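PDB 6BS3: ATPase BagA from Mycobacterium tuberculosis H37Rv, which hydrolyses ATP as one subunit of the heterodimeric BagAB ATPase complex, whose activity is required for resistance to nitric oxide and to elevated levels of glycerol. Local coordinates for residues G59-A64 with P70-Q75; Y74-I79 with P154-I159; L100-M105 with D134-G139; L208-E213 with Q218-A223. All coordinates share one frame; numbering follows the deposited sequence.

All four contacts belong to the P-loop ATPase fold of BagA, an eight-stranded mixed sheet flanked by helices. Interactions 1 and 2, with centres 14 Å apart, share Y74 and Q75 and meet where I63 packs on I79; they connect helix 62-66 with the loop after it, and that loop with the residues leading into strand 158-162. Interaction 3, centre 18 Å from each, joins helices 95-107 and 130-146 inside the loop that interaction 2 closes; Y74 OH probably hydrogen-bonds E101 OE1 of its first segment. Interaction 4 follows later, centres 27 to 31 Å from the others. Interactions 1 and 4 lie near the nucleotide site, while 2 and 3 join outlying strands and helices.

Interaction 1. Residues G59-A64 with P70-Q75; sequences GRQGIA and PPLPYQ
The carboxamide of Q61 uses both of its ends on one residue, pairing with the backbone N and O of L72 as a strand neighbour would. Q61 is the N-cap residue of the short helix 62-66, and the contact closes the helix-loop connection to edge strand 77-82 of the ArsA-type P-loop ATPase fold. L72 N donates to Q61 OE1 at 2.9 Å, approaching from above the carbonyl plane and not along a lone pair. In return Q61 NE2 donates to L72 O at 3.0 Å with an N-H...O angle of 157°; this bond lies in the carbonyl plane of L72, on a lone pair. The Q61 chain bends at its second torsion (chi2 -71°), and two bonds to one residue fix the rotation of the amide and settle which end is oxygen. P71 CB lies alongside Q61 CD.

Next to this polar pair the helix contributes apolar groups. L72 crosses I63 at about a right angle, and both side chains also rest on A90 of strand 86-92. E56 receives the first amides of the helix, those of G62 and I63, while the I63 side chain is about 9 Å from the bound magnesium ion. I63 CG2 meets L72 CD1 at 3.9 Å, and A64 CB sits 3.5 Å from P70 O.

Interaction 2. Residues Y74-I79 with P154-I159; sequences YQELKI and PVYDAI
The hydroxyl of Y156 is held between a carboxylate and an amide: across the contact it donates to E76 OE1 at 2.7 Å, and N89 ND2 of strand 86-92 also bonds to it. The phenol reaches the carboxylate from the anti side, 29° out of its plane, and OE1 lies at the edge of the ring, in the ring plane, with Y156 CE2 at 3.4 Å. The planes of carboxylate and ring are turned 58° apart. Close contact continues back along the glutamate, where E76 CB comes to 3.4 Å from Y156 OH. Extended beyond CG (chi2 152°), the E76 chain runs alongside the hydroxyl and sets OE1 on Y156 OH.

The other carboxylate oxygen, OE2, forms a salt bridge with R147, whose positive charge probably helps to keep E76 ionised. On the tyrosine side, V155 CG1 covers one face of the ring near its rim, and the Y156 side chain also touches K51 and L53 of strand 51-56. The two backbones stay well apart, their nearest CA atoms, those of E76 and Y156, 11.1 Å from each other. One buried tyrosine thus spans strands 51-56 and 86-92, linking the loop before strand 158-162 to the approach to edge strand 77-82 in the mixed sheet of the P-loop ATPase fold.

Interaction 3. Residues L100-M105 with D134-G139; sequences LEYLDM and DVLLTG
Two helices on the periphery of the ATPase domain, 95-107 and 130-146, meet here through a small apolar contact centred on Y102 and L136. Their CA atoms are 7.6 Å apart, and the side chains cross at about a right angle. A single methyl does most of the touching: L136 CD2 sits 3.6 Å from Y102 CB and equally near CG and CD1, so it nestles where the aromatic ring joins its stem. Y102 CG stands opposite the backbone N about the first torsion (chi1 173°), which sends the ring across toward V135. There Y102 CE1 comes within 4.5 Å of V135 CG1, a looser touch than that of the leucine.

No hydrogen bond crosses between the segments. V188 of helix 188-200 touches both Y102 and V135, while I95 and F99 extend the apolar layer around L136. An apolar side chain of the other subunit also packs on Y102. Within helix 130-146, D134 O accepts from both T138 N and T138 OG1, which reach it from opposite faces of its plane; the hydroxyl bond measures 2.8 Å. Far from the nucleotide, the contact is apolar helix-helix packing in the helical region between strands 86-92 and 158-162 of this ArsA-family ATPase.

Interaction 4. Residues L208-E213 with Q218-A223; sequences LVTLLE and QETLEA
Strand 208-210 and helix 218-223 run nearly antiparallel, at 161°, with their axes 8.7 Å apart and the CA atoms of L208 and T220 nearest across the gap. L208 and T210 both direct their CB atoms at the helix, while the intervening V209 turns to the other face of the sheet. T220 faces both of them. Its two branches part company: with OG1 beside the backbone N (chi1 -64°), the methyl CG2 lies anti to that N and 4.0 Å from L208 CB, whereas OG1 comes to 3.4 Å from T210 CB. That hydroxyl bonds to P216 O within its own helix, which gives this buried polar atom a partner. One turn on, A223 CB meets L208 CD2 at 3.8 Å, and L208 CD2 also lies 3.9 Å from T220 O.

Small residues on the helix thus fit against the strand, and the side chains of T210 and T220 cross at about a right angle. On the far face the side chain of V209 touches the P-loop and lies about 6 Å from the bound ADP and about 4 Å from the side chain of N240, an ATP-binding residue. Strand 204-210, helix 214-229 and strand 234-242 form the beta-alpha-beta unit typical of the P-loop NTPase core.

Interaction 1. Residues G59-A64 with P70-Q75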
loop_
_atom_site.group_PDB
_atom_site.type_symbol
_atom_site.label_atom_id
_atom_site.label_comp_id
_atom_site.label_asym_id
_atom_site.label_seq_id
_atom_site.Cartn_x
_atom_site.Cartn_y
_atom_site.Cartn_z
ATOM N N GLY A 59 0.288 -5.959 14.026
ATOM C CA GLY A 59 0.668 -7.370 14.107
ATOM C C GLY A 59 1.426 -7.866 12.892
ATOM O O GLY A 59 1.587 -9.069 12.717
ATOM N N ARG A 60 1.904 -6.947 12.052
ATOM C CA ARG A 60 2.607 -7.233 10.807
ATOM C C ARG A 60 4.103 -7.571 10.967
ATOM O O ARG A 60 4.737 -7.959 9.981
ATOM C CB ARG A 60 2.411 -6.055 9.842
ATOM C CG ARG A 60 0.959 -5.957 9.352
ATOM C CD ARG A 60 0.672 -4.650 8.646
ATOM N NE ARG A 60 1.352 -4.578 7.353
ATOM C CZ ARG A 60 1.677 -3.447 6.734
ATOM N NH1 ARG A 60 1.382 -2.272 7.282
ATOM N NH2 ARG A 60 2.303 -3.478 5.564
ATOM N N GLN A 61 4.677 -7.401 12.192
ATOM C CA GLN A 61 6.095 -7.663 12.466
ATOM C C GLN A 61 7.041 -6.854 11.518
ATOM O O GLN A 61 8.108 -7.326 11.131
ATOM C CB GLN A 61 6.402 -9.193 12.458
ATOM C CG GLN A 61 5.835 -9.975 13.655
ATOM C CD GLN A 61 6.519 -9.698 14.982
ATOM O OE1 GLN A 61 7.624 -9.141 15.068
ATOM N NE2 GLN A 61 5.892 -10.108 16.057
ATOM N N GLY A 62 6.617 -5.635 11.163
ATOM C CA GLY A 62 7.374 -4.719 10.313
ATOM C C GLY A 62 8.713 -4.294 10.880
ATOM O O GLY A 62 9.643 -4.023 10.114
ATOM N N ILE A 63 8.829 -4.210 12.225
ATOM C CA ILE A 63 10.099 -3.852 12.887
ATOM C C ILE A 63 11.131 -4.973 12.676
ATOM O O ILE A 63 12.257 -4.684 12.254
ATOM C CB ILE A 63 9.945 -3.473 14.398
ATOM C CG1 ILE A 63 9.048 -2.217 14.579
ATOM C CG2 ILE A 63 11.329 -3.254 15.027
ATOM C CD1 ILE A 63 8.488 -1.998 16.026
ATOM N N ALA A 64 10.737 -6.250 12.968
ATOM C CA ALA A 64 11.583 -7.435 12.792
ATOM C C ALA A 64 12.051 -7.558 11.335
ATOM O O ALA A 64 13.230 -7.805 11.093
ATOM C CB ALA A 64 10.831 -8.689 13.213
ATOM N N PRO A 70 14.251 -12.478 13.399
ATOM C CA PRO A 70 13.011 -13.261 13.576
ATOM C C PRO A 70 11.886 -12.464 14.269
ATOM O O PRO A 70 12.165 -11.428 14.894
ATOM C CB PRO A 70 13.467 -14.428 14.475
ATOM C CG PRO A 70 14.907 -14.513 14.304
ATOM C CD PRO A 70 15.389 -13.130 14.076
ATOM N N PRO A 71 10.612 -12.950 14.207
ATOM C CA PRO A 71 9.498 -12.233 14.879
ATOM C C PRO A 71 9.754 -11.869 16.352
ATOM O O PRO A 71 10.151 -12.712 17.156
ATOM C CB PRO A 71 8.330 -13.222 14.765
ATOM C CG PRO A 71 8.624 -14.012 13.536
ATOM C CD PRO A 71 10.124 -14.154 13.492
ATOM N N LEU A 72 9.474 -10.614 16.711
ATOM C CA LEU A 72 9.663 -10.108 18.067
ATOM C C LEU A 72 8.524 -10.520 19.019
ATOM O O LEU A 72 7.348 -10.465 18.636
ATOM C CB LEU A 72 9.793 -8.564 18.065
ATOM C CG LEU A 72 10.985 -7.948 17.314
ATOM C CD1 LEU A 72 10.866 -6.447 17.273
ATOM C CD2 LEU A 72 12.299 -8.312 17.955
ATOM N N PRO A 73 8.848 -10.875 20.282
ATOM C CA PRO A 73 7.783 -11.213 21.236
ATOM C C PRO A 73 7.155 -9.951 21.833
ATOM O O PRO A 73 7.625 -8.832 21.586
ATOM C CB PRO A 73 8.521 -12.043 22.296
ATOM C CG PRO A 73 9.908 -11.488 22.286
ATOM C CD PRO A 73 10.192 -11.007 20.895
ATOM N N TYR A 74 6.097 -10.123 22.635
ATOM C CA TYR A 74 5.443 -8.987 23.274
ATOM C C TYR A 74 6.241 -8.523 24.508
ATOM O O TYR A 74 5.875 -8.824 25.636
ATOM C CB TYR A 74 3.963 -9.309 23.577
ATOM C CG TYR A 74 3.147 -8.124 24.057
ATOM C CD1 TYR A 74 3.239 -6.879 23.426
ATOM C CD2 TYR A 74 2.240 -8.260 25.103
ATOM C CE1 TYR A 74 2.472 -5.794 23.853
ATOM C CE2 TYR A 74 1.438 -7.192 25.511
ATOM C CZ TYR A 74 1.567 -5.959 24.894
ATOM O OH TYR A 74 0.808 -4.914 25.342
ATOM N N GLN A 75 7.364 -7.823 24.267
ATOM C CA GLN A 75 8.312 -7.295 25.256
ATOM C C GLN A 75 9.042 -6.126 24.637
ATOM O O GLN A 75 9.306 -6.155 23.434
ATOM C CB GLN A 75 9.411 -8.340 25.602
ATOM C CG GLN A 75 8.987 -9.546 26.421
ATOM C CD GLN A 75 10.066 -10.614 26.388
ATOM O OE1 GLN A 75 11.221 -10.390 26.789
ATOM N NE2 GLN A 75 9.711 -11.809 25.922
#

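Interaction 2. Residues Y74-I79 with P154-I159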
loop_
_atom_site.group_PDB
_atom_site.type_symbol
_atom_site.label_atom_id
_atom_site.label_comp_id
_atom_site.label_asym_id
_atom_site.label_seq_id
_atom_site.Cartn_x
_atom_site.Cartn_y
_atom_site.Cartn_z
ATOM N N TYR A 74 6.097 -10.123 22.635
ATOM C CA TYR A 74 5.443 -8.987 23.274
ATOM C C TYR A 74 6.241 -8.523 24.508
ATOM O O TYR A 74 5.875 -8.824 25.636
ATOM C CB TYR A 74 3.963 -9.309 23.577
ATOM C CG TYR A 74 3.147 -8.124 24.057
ATOM C CD1 TYR A 74 3.239 -6.879 23.426
ATOM C CD2 TYR A 74 2.240 -8.260 25.103
ATOM C CE1 TYR A 74 2.472 -5.794 23.853
ATOM C CE2 TYR A 74 1.438 -7.192 25.511
ATOM C CZ TYR A 74 1.567 -5.959 24.894
ATOM O OH TYR A 74 0.808 -4.914 25.342
ATOM N N GLN A 75 7.364 -7.823 24.267
ATOM C CA GLN A 75 8.312 -7.295 25.256
ATOM C C GLN A 75 9.042 -6.126 24.637
ATOM O O GLN A 75 9.306 -6.155 23.434
ATOM C CB GLN A 75 9.411 -8.340 25.602
ATOM C CG GLN A 75 8.987 -9.546 26.421
ATOM C CD GLN A 75 10.066 -10.614 26.388
ATOM O OE1 GLN A 75 11.221 -10.390 26.789
ATOM N NE2 GLN A 75 9.711 -11.809 25.922
ATOM N N GLU A 76 9.453 -5.143 25.460
ATOM C CA GLU A 76 10.233 -3.989 24.995
ATOM C C GLU A 76 11.682 -4.419 25.003
ATOM O O GLU A 76 12.207 -4.760 26.064
ATOM C CB GLU A 76 10.001 -2.769 25.883
ATOM C CG GLU A 76 8.568 -2.275 25.817
ATOM C CD GLU A 76 8.078 -1.561 27.057
ATOM O OE1 GLU A 76 8.889 -0.912 27.760
ATOM O OE2 GLU A 76 6.857 -1.627 27.307
ATOM N N LEU A 77 12.303 -4.510 23.818
ATOM C CA LEU A 77 13.673 -5.036 23.723
ATOM C C LEU A 77 14.565 -4.128 22.943
ATOM O O LEU A 77 14.117 -3.536 21.956
ATOM C CB LEU A 77 13.668 -6.448 23.060
ATOM C CG LEU A 77 12.944 -7.598 23.786
ATOM C CD1 LEU A 77 12.519 -8.674 22.814
ATOM C CD2 LEU A 77 13.790 -8.186 24.915
ATOM N N LYS A 78 15.818 -4.000 23.370
ATOM C CA LYS A 78 16.776 -3.149 22.678
ATOM C C LYS A 78 17.064 -3.717 21.295
ATOM O O LYS A 78 17.466 -4.872 21.161
ATOM C CB LYS A 78 18.072 -3.028 23.481
ATOM C CG LYS A 78 19.037 -1.982 22.946
ATOM C CD LYS A 78 20.369 -2.027 23.679
ATOM C CE LYS A 78 21.251 -0.851 23.292
ATOM N NZ LYS A 78 22.693 -1.132 23.536
ATOM N N ILE A 79 16.857 -2.901 20.267
ATOM C CA ILE A 79 17.084 -3.340 18.898
ATOM C C ILE A 79 18.184 -2.553 18.194
ATOM O O ILE A 79 18.753 -3.023 17.208
ATOM C CB ILE A 79 15.794 -3.253 18.059
ATOM C CG1 ILE A 79 16.063 -3.690 16.617
ATOM C CG2 ILE A 79 15.230 -1.841 18.097
ATOM C CD1 ILE A 79 14.867 -4.319 15.937
ATOM N N PRO A 154 10.449 9.910 33.438
ATOM C CA PRO A 154 9.971 9.019 32.353
ATOM C C PRO A 154 10.968 7.937 31.954
ATOM O O PRO A 154 12.154 8.219 31.802
ATOM C CB PRO A 154 9.713 9.977 31.187
ATOM C CG PRO A 154 9.584 11.325 31.811
ATOM C CD PRO A 154 10.512 11.314 32.983
ATOM N N VAL A 155 10.485 6.690 31.797
ATOM C CA VAL A 155 11.287 5.537 31.351
ATOM C C VAL A 155 11.836 5.854 29.941
ATOM O O VAL A 155 13.030 5.711 29.694
ATOM C CB VAL A 155 10.441 4.224 31.380
ATOM C CG1 VAL A 155 11.109 3.093 30.593
ATOM C CG2 VAL A 155 10.159 3.792 32.817
ATOM N N TYR A 156 10.965 6.365 29.048
ATOM C CA TYR A 156 11.372 6.743 27.689
ATOM C C TYR A 156 11.413 8.252 27.497
ATOM O O TYR A 156 10.569 8.970 28.030
ATOM C CB TYR A 156 10.458 6.074 26.650
ATOM C CG TYR A 156 10.592 4.566 26.637
ATOM C CD1 TYR A 156 11.752 3.954 26.167
ATOM C CD2 TYR A 156 9.576 3.749 27.128
ATOM C CE1 TYR A 156 11.898 2.566 26.185
ATOM C CE2 TYR A 156 9.712 2.360 27.147
ATOM C CZ TYR A 156 10.879 1.771 26.674
ATOM O OH TYR A 156 11.043 0.395 26.673
ATOM N N ASP A 157 12.395 8.728 26.742
ATOM C CA ASP A 157 12.508 10.142 26.369
ATOM C C ASP A 157 11.473 10.480 25.306
ATOM O O ASP A 157 10.992 11.606 25.265
ATOM C CB ASP A 157 13.915 10.464 25.863
ATOM C CG ASP A 157 14.900 10.359 26.994
ATOM O OD1 ASP A 157 14.924 11.277 27.838
ATOM O OD2 ASP A 157 15.601 9.331 27.072
ATOM N N ALA A 158 11.129 9.498 24.458
ATOM C CA ALA A 158 10.125 9.624 23.397
ATOM C C ALA A 158 9.623 8.254 22.988
ATOM O O ALA A 158 10.303 7.245 23.194
ATOM C CB ALA A 158 10.704 10.351 22.172
ATOM N N ILE A 159 8.426 8.230 22.409
ATOM C CA ILE A 159 7.764 7.051 21.850
ATOM C C ILE A 159 7.482 7.377 20.385
ATOM O O ILE A 159 6.898 8.422 20.079
ATOM C CB ILE A 159 6.438 6.687 22.597
ATOM C CG1 ILE A 159 6.613 6.632 24.156
ATOM C CG2 ILE A 159 5.787 5.403 22.033
ATOM C CD1 ILE A 159 7.452 5.589 24.736
#

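Interaction 3. Residues L100-M105 with D134-G139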
loop_
_atom_site.group_PDB
_atom_site.type_symbol
_atom_site.label_atom_id
_atom_site.label_comp_id
_atom_site.label_asym_id
_atom_site.label_seq_id
_atom_site.Cartn_x
_atom_site.Cartn_y
_atom_site.Cartn_z
ATOM N N LEU A 100 -5.650 -10.172 26.830
ATOM C CA LEU A 100 -5.530 -10.981 28.058
ATOM C C LEU A 100 -5.040 -10.132 29.236
ATOM O O LEU A 100 -5.530 -10.291 30.350
ATOM C CB LEU A 100 -4.588 -12.190 27.867
ATOM C CG LEU A 100 -4.891 -13.198 26.755
ATOM C CD1 LEU A 100 -3.907 -14.336 26.797
ATOM C CD2 LEU A 100 -6.260 -13.765 26.882
ATOM N N GLU A 101 -4.082 -9.230 28.976
ATOM C CA GLU A 101 -3.524 -8.275 29.937
ATOM C C GLU A 101 -4.659 -7.382 30.481
ATOM O O GLU A 101 -4.736 -7.130 31.675
ATOM C CB GLU A 101 -2.511 -7.392 29.192
ATOM C CG GLU A 101 -1.119 -7.280 29.785
ATOM C CD GLU A 101 -0.123 -6.531 28.911
ATOM O OE1 GLU A 101 -0.540 -5.689 28.076
ATOM O OE2 GLU A 101 1.090 -6.798 29.070
ATOM N N TYR A 102 -5.542 -6.922 29.579
ATOM C CA TYR A 102 -6.688 -6.059 29.846
ATOM C C TYR A 102 -7.737 -6.798 30.672
ATOM O O TYR A 102 -8.149 -6.277 31.703
ATOM C CB TYR A 102 -7.237 -5.571 28.498
ATOM C CG TYR A 102 -8.527 -4.787 28.500
ATOM C CD1 TYR A 102 -8.516 -3.396 28.479
ATOM C CD2 TYR A 102 -9.749 -5.426 28.324
ATOM C CE1 TYR A 102 -9.699 -2.662 28.375
ATOM C CE2 TYR A 102 -10.937 -4.707 28.228
ATOM C CZ TYR A 102 -10.908 -3.324 28.252
ATOM O OH TYR A 102 -12.077 -2.611 28.148
ATOM N N LEU A 103 -8.142 -8.016 30.246
ATOM C CA LEU A 103 -9.111 -8.848 30.965
ATOM C C LEU A 103 -8.661 -9.116 32.396
ATOM O O LEU A 103 -9.461 -9.000 33.324
ATOM C CB LEU A 103 -9.334 -10.185 30.241
ATOM C CG LEU A 103 -10.311 -10.191 29.075
ATOM C CD1 LEU A 103 -10.188 -11.474 28.299
ATOM C CD2 LEU A 103 -11.734 -10.049 29.550
ATOM N N ASP A 104 -7.372 -9.437 32.572
ATOM C CA ASP A 104 -6.788 -9.726 33.876
ATOM C C ASP A 104 -6.616 -8.482 34.762
ATOM O O ASP A 104 -6.980 -8.539 35.931
ATOM C CB ASP A 104 -5.467 -10.503 33.724
ATOM C CG ASP A 104 -4.845 -10.971 35.027
ATOM O OD1 ASP A 104 -5.547 -11.665 35.813
ATOM O OD2 ASP A 104 -3.656 -10.657 35.260
ATOM N N MET A 105 -6.078 -7.373 34.224
ATOM C CA MET A 105 -5.845 -6.154 35.008
ATOM C C MET A 105 -7.126 -5.367 35.340
ATOM O O MET A 105 -7.239 -4.849 36.449
ATOM C CB MET A 105 -4.798 -5.252 34.316
ATOM C CG MET A 105 -4.151 -4.207 35.228
ATOM S SD MET A 105 -2.975 -4.897 36.439
ATOM C CE MET A 105 -2.492 -3.392 37.349
ATOM N N ASP A 134 -8.652 -0.864 18.859
ATOM C CA ASP A 134 -8.096 0.492 18.975
ATOM C C ASP A 134 -7.944 0.968 20.431
ATOM O O ASP A 134 -6.997 1.701 20.717
ATOM C CB ASP A 134 -8.904 1.498 18.123
ATOM C CG ASP A 134 -8.910 1.198 16.618
ATOM O OD1 ASP A 134 -8.027 0.437 16.154
ATOM O OD2 ASP A 134 -9.798 1.720 15.909
ATOM N N VAL A 135 -8.872 0.569 21.340
ATOM C CA VAL A 135 -8.824 0.877 22.774
ATOM C C VAL A 135 -7.582 0.198 23.382
ATOM O O VAL A 135 -6.846 0.833 24.131
ATOM C CB VAL A 135 -10.147 0.477 23.513
ATOM C CG1 VAL A 135 -9.945 0.312 25.027
ATOM C CG2 VAL A 135 -11.257 1.477 23.229
ATOM N N LEU A 136 -7.349 -1.081 23.046
ATOM C CA LEU A 136 -6.205 -1.845 23.541
ATOM C C LEU A 136 -4.885 -1.241 23.077
ATOM O O LEU A 136 -3.971 -1.119 23.883
ATOM C CB LEU A 136 -6.287 -3.330 23.104
ATOM C CG LEU A 136 -7.458 -4.150 23.663
ATOM C CD1 LEU A 136 -7.550 -5.505 22.981
ATOM C CD2 LEU A 136 -7.354 -4.318 25.167
ATOM N N LEU A 137 -4.803 -0.859 21.785
ATOM C CA LEU A 137 -3.607 -0.319 21.141
ATOM C C LEU A 137 -3.245 1.077 21.603
ATOM O O LEU A 137 -2.104 1.274 22.003
ATOM C CB LEU A 137 -3.697 -0.382 19.602
ATOM C CG LEU A 137 -3.854 -1.776 18.992
ATOM C CD1 LEU A 137 -4.318 -1.704 17.553
ATOM C CD2 LEU A 137 -2.578 -2.589 19.126
ATOM N N THR A 138 -4.192 2.033 21.572
ATOM C CA THR A 138 -3.935 3.415 22.009
ATOM C C THR A 138 -3.719 3.450 23.535
ATOM O O THR A 138 -2.990 4.312 24.035
ATOM C CB THR A 138 -5.077 4.382 21.583
ATOM O OG1 THR A 138 -6.302 3.967 22.206
ATOM C CG2 THR A 138 -5.243 4.488 20.064
ATOM N N GLY A 139 -4.375 2.535 24.243
ATOM C CA GLY A 139 -4.246 2.413 25.694
ATOM C C GLY A 139 -2.860 1.946 26.093
ATOM O O GLY A 139 -2.293 2.456 27.060
#

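Interaction 4. Residues L208-E213 with Q218-A223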
loop_
_atom_site.group_PDB
_atom_site.type_symbol
_atom_site.label_atom_id
_atom_site.label_comp_id
_atom_site.label_asym_id
_atom_site.label_seq_id
_atom_site.Cartn_x
_atom_site.Cartn_y
_atom_site.Cartn_z
ATOM N N LEU A 208 3.218 12.872 8.772
ATOM C CA LEU A 208 2.620 12.253 7.598
ATOM C C LEU A 208 3.643 12.080 6.509
ATOM O O LEU A 208 4.127 13.045 5.925
ATOM C CB LEU A 208 1.406 13.066 7.104
ATOM C CG LEU A 208 0.298 13.279 8.132
ATOM C CD1 LEU A 208 0.439 14.631 8.833
ATOM C CD2 LEU A 208 -1.059 13.093 7.509
ATOM N N VAL A 209 3.992 10.831 6.271
ATOM C CA VAL A 209 4.919 10.447 5.218
ATOM C C VAL A 209 4.156 10.455 3.890
ATOM O O VAL A 209 3.041 9.960 3.807
ATOM C CB VAL A 209 5.571 9.066 5.509
ATOM C CG1 VAL A 209 6.486 8.628 4.362
ATOM C CG2 VAL A 209 6.345 9.109 6.819
ATOM N N THR A 210 4.777 11.026 2.863
ATOM C CA THR A 210 4.238 11.068 1.511
ATOM C C THR A 210 5.341 10.861 0.482
ATOM O O THR A 210 6.520 11.067 0.778
ATOM C CB THR A 210 3.417 12.377 1.277
ATOM O OG1 THR A 210 2.655 12.223 0.080
ATOM C CG2 THR A 210 4.293 13.643 1.180
ATOM N N LEU A 211 4.938 10.463 -0.736
ATOM C CA LEU A 211 5.795 10.382 -1.919
ATOM C C LEU A 211 5.286 11.481 -2.853
ATOM O O LEU A 211 4.130 11.919 -2.720
ATOM C CB LEU A 211 5.726 9.001 -2.606
ATOM C CG LEU A 211 6.230 7.782 -1.791
ATOM C CD1 LEU A 211 5.870 6.491 -2.479
ATOM C CD2 LEU A 211 7.737 7.834 -1.531
ATOM N N LEU A 212 6.144 11.971 -3.764
ATOM C CA LEU A 212 5.709 12.998 -4.722
ATOM C C LEU A 212 4.962 12.316 -5.869
ATOM O O LEU A 212 5.393 12.317 -7.024
ATOM C CB LEU A 212 6.858 13.933 -5.192
ATOM C CG LEU A 212 7.420 14.898 -4.123
ATOM C CD1 LEU A 212 8.345 15.943 -4.741
ATOM C CD2 LEU A 212 6.295 15.595 -3.316
ATOM N N GLU A 213 3.836 11.694 -5.505
ATOM C CA GLU A 213 2.896 10.947 -6.352
ATOM C C GLU A 213 1.503 11.383 -5.949
ATOM O O GLU A 213 1.290 11.728 -4.794
ATOM C CB GLU A 213 3.079 9.434 -6.152
ATOM C CG GLU A 213 4.413 8.932 -6.682
ATOM C CD GLU A 213 4.817 7.522 -6.303
ATOM O OE1 GLU A 213 3.942 6.721 -5.900
ATOM O OE2 GLU A 213 6.027 7.220 -6.420
ATOM N N GLN A 218 -2.678 13.231 -2.036
ATOM C CA GLN A 218 -4.120 13.390 -1.832
ATOM C C GLN A 218 -4.550 12.881 -0.447
ATOM O O GLN A 218 -5.341 13.538 0.232
ATOM C CB GLN A 218 -4.879 12.631 -2.924
ATOM C CG GLN A 218 -6.391 12.907 -2.981
ATOM C CD GLN A 218 -7.073 12.128 -4.084
ATOM O OE1 GLN A 218 -6.616 12.080 -5.239
ATOM N NE2 GLN A 218 -8.189 11.502 -3.753
ATOM N N GLU A 219 -4.039 11.707 -0.044
ATOM C CA GLU A 219 -4.348 11.069 1.232
ATOM C C GLU A 219 -3.787 11.845 2.398
ATOM O O GLU A 219 -4.443 11.911 3.433
ATOM C CB GLU A 219 -3.869 9.624 1.248
ATOM C CG GLU A 219 -4.671 8.718 0.332
ATOM C CD GLU A 219 -4.692 7.260 0.744
ATOM O OE1 GLU A 219 -4.154 6.925 1.824
ATOM O OE2 GLU A 219 -5.247 6.445 -0.024
ATOM N N THR A 220 -2.584 12.433 2.228
ATOM C CA THR A 220 -1.908 13.289 3.203
ATOM C C THR A 220 -2.801 14.518 3.476
ATOM O O THR A 220 -3.050 14.838 4.641
ATOM C CB THR A 220 -0.492 13.682 2.703
ATOM O OG1 THR A 220 0.297 12.508 2.596
ATOM C CG2 THR A 220 0.225 14.649 3.642
ATOM N N LEU A 221 -3.301 15.168 2.410
ATOM C CA LEU A 221 -4.182 16.343 2.506
ATOM C C LEU A 221 -5.512 16.011 3.207
ATOM O O LEU A 221 -5.914 16.725 4.126
ATOM C CB LEU A 221 -4.432 16.954 1.112
ATOM C CG LEU A 221 -3.222 17.577 0.402
ATOM C CD1 LEU A 221 -3.546 17.903 -1.051
ATOM C CD2 LEU A 221 -2.749 18.818 1.114
ATOM N N GLU A 222 -6.167 14.908 2.780
ATOM C CA GLU A 222 -7.425 14.393 3.321
ATOM C C GLU A 222 -7.296 13.989 4.785
ATOM O O GLU A 222 -8.247 14.194 5.542
ATOM C CB GLU A 222 -7.912 13.201 2.498
ATOM C CG GLU A 222 -8.497 13.590 1.149
ATOM C CD GLU A 222 -8.715 12.456 0.167
ATOM O OE1 GLU A 222 -9.249 12.727 -0.932
ATOM O OE2 GLU A 222 -8.355 11.299 0.487
ATOM N N ALA A 223 -6.132 13.407 5.182
ATOM C CA ALA A 223 -5.844 13.014 6.565
ATOM C C ALA A 223 -5.626 14.245 7.446
ATOM O O ALA A 223 -6.237 14.314 8.505
ATOM C CB ALA A 223 -4.641 12.081 6.638
#